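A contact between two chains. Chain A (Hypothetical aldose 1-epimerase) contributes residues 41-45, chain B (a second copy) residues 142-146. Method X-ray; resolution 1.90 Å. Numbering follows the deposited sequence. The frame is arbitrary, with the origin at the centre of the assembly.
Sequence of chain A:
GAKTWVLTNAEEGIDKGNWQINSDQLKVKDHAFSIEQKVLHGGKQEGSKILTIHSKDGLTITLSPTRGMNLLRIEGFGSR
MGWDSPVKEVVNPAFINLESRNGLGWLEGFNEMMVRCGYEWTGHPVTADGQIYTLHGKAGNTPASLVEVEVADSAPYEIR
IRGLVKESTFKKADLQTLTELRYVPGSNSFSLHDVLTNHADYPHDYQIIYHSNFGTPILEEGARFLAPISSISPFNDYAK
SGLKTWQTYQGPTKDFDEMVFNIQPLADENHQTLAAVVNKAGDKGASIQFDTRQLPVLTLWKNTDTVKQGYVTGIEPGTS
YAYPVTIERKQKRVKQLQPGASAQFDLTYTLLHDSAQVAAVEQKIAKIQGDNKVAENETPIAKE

Chain A, residues 41-45: HGGKQ
Chain B (142-146) TPASL

This is a small, backbone-led contact between two loops, centred on A:Gly43 and held by one hydrogen bond across the chains. The two stretches bury 210 Å² between them, both sides summed. A:Gly43 gives the largest share, 69 Å², followed by B:Pro143 with 40 Å². The closest CA pair is A:Gly43 CA and B:Ser145 CA, 3.8 Å apart.

The hydrogen bond runs from A:Gly43 N to B:Ala144 O, at 2.9 Å with an N-H...O angle of 136°. A:Gly43 CA also makes a CA-H...O contact with B:Pro143 O at 3.6 Å, and the angle at the hydrogen is 160°. A:Gly43 O packs 3.6 Å from B:Pro143 CB.

Glycine suits both positions on chain A. A:Gly43 has phi/psi 55/-142, and a CB there would clash with B:Ser145 OG at 2.9 Å. A:Gly42, at 97/142, would jam a CB against the carbonyl oxygen of A:His41. A:Lys44 follows at -85/7 and A:Gln45 at -96/2. A backbone hydrogen bond from A:Gln45 N to A:Gly42 O, 3.0 Å, closes this turn. A:Gln45 NE2 adds a side-chain hydrogen bond to A:His41 O at 3.1 Å. Neither A:His41 (-144/161, chi1 m, chi2 -78°) nor A:Gln45 (chi1 t, chi2 t, chi3 -68°) touches the partner stretch.

Chain B is extended from B:Thr142 (-114/120, chi1 m, CB sideways) through B:Pro143 (-64/137) and B:Ala144 (-64/142), then bends at B:Ser145 (-88/-28). B:Pro143 points its CB toward chain A; its ring is C-gamma exo. Its CD meets A:Lys44 CG at 4.1 Å, a loose contact; the lysine CB points sideways, in rotamer mtmt. B:Ala144 turns its methyl away and contributes its carbonyl instead. B:Ser145, chi1 m, points sideways; its OG is hydrogen-bonded elsewhere in the structure. B:Leu146 (-139/128, chi1 t, chi2 p) points away without contact.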

# COMPACT_ATOMS: atom_id res chain seq x y z
N HIS A 41 -12.76 -6.30 -10.30
CA HIS A 41 -12.71 -7.04 -9.04
C HIS A 41 -11.83 -8.28 -9.20
O HIS A 41 -11.55 -8.73 -10.33
CB HIS A 41 -14.11 -7.42 -8.55
CG HIS A 41 -15.03 -6.26 -8.34
ND1 HIS A 41 -14.97 -5.45 -7.23
CD2 HIS A 41 -16.04 -5.77 -9.12
CE1 HIS A 41 -15.89 -4.50 -7.33
NE2 HIS A 41 -16.56 -4.68 -8.46
N GLY A 42 -11.38 -8.81 -8.07
CA GLY A 42 -10.59 -10.03 -8.04
C GLY A 42 -9.09 -9.79 -7.96
O GLY A 42 -8.56 -8.85 -8.57
N GLY A 43 -8.40 -10.63 -7.19
CA GLY A 43 -6.95 -10.50 -7.10
C GLY A 43 -6.48 -9.11 -6.69
O GLY A 43 -7.12 -8.47 -5.88
N LYS A 44 -5.38 -8.66 -7.29
CA LYS A 44 -4.82 -7.34 -7.00
C LYS A 44 -5.49 -6.23 -7.83
O LYS A 44 -5.13 -5.06 -7.76
CB LYS A 44 -3.32 -7.35 -7.21
CG LYS A 44 -2.60 -8.20 -6.23
CD LYS A 44 -1.09 -8.05 -6.30
CE LYS A 44 -0.50 -8.51 -7.62
NZ LYS A 44 1.01 -8.60 -7.59
N GLN A 45 -6.54 -6.60 -8.55
CA GLN A 45 -7.29 -5.73 -9.44
C GLN A 45 -8.52 -5.16 -8.72
O GLN A 45 -9.28 -4.38 -9.29
CB GLN A 45 -7.55 -6.57 -10.72
CG GLN A 45 -8.66 -6.33 -11.52
CD GLN A 45 -8.73 -7.26 -12.67
OE1 GLN A 45 -7.89 -7.19 -13.59
NE2 GLN A 45 -9.79 -8.03 -12.73
N THR B 142 -1.35 -11.97 -0.55
CA THR B 142 -1.80 -11.78 -1.92
C THR B 142 -3.28 -12.15 -2.00
O THR B 142 -3.65 -13.31 -1.70
CB THR B 142 -0.99 -12.63 -2.89
OG1 THR B 142 0.39 -12.24 -2.82
CG2 THR B 142 -1.46 -12.40 -4.42
N PRO B 143 -4.14 -11.20 -2.40
CA PRO B 143 -5.54 -11.59 -2.63
C PRO B 143 -5.73 -12.60 -3.74
O PRO B 143 -5.07 -12.51 -4.80
CB PRO B 143 -6.25 -10.28 -2.95
CG PRO B 143 -5.33 -9.22 -2.49
CD PRO B 143 -3.94 -9.76 -2.65
N ALA B 144 -6.58 -13.60 -3.51
CA ALA B 144 -6.83 -14.64 -4.55
C ALA B 144 -7.47 -14.00 -5.79
O ALA B 144 -8.33 -13.12 -5.67
CB ALA B 144 -7.76 -15.75 -4.01
N SER B 145 -7.07 -14.48 -6.96
CA SER B 145 -7.58 -14.06 -8.24
C SER B 145 -8.82 -14.85 -8.71
O SER B 145 -9.60 -14.35 -9.52
CB SER B 145 -6.49 -14.24 -9.32
OG SER B 145 -5.31 -13.50 -9.02
N LEU B 146 -8.93 -16.10 -8.27
CA LEU B 146 -10.04 -17.01 -8.55
C LEU B 146 -10.37 -17.75 -7.29
O LEU B 146 -9.48 -18.29 -6.66
CB LEU B 146 -9.64 -18.02 -9.63
CG LEU B 146 -10.67 -19.07 -10.06
CD1 LEU B 146 -11.86 -18.42 -10.79
CD2 LEU B 146 -10.02 -20.04 -11.02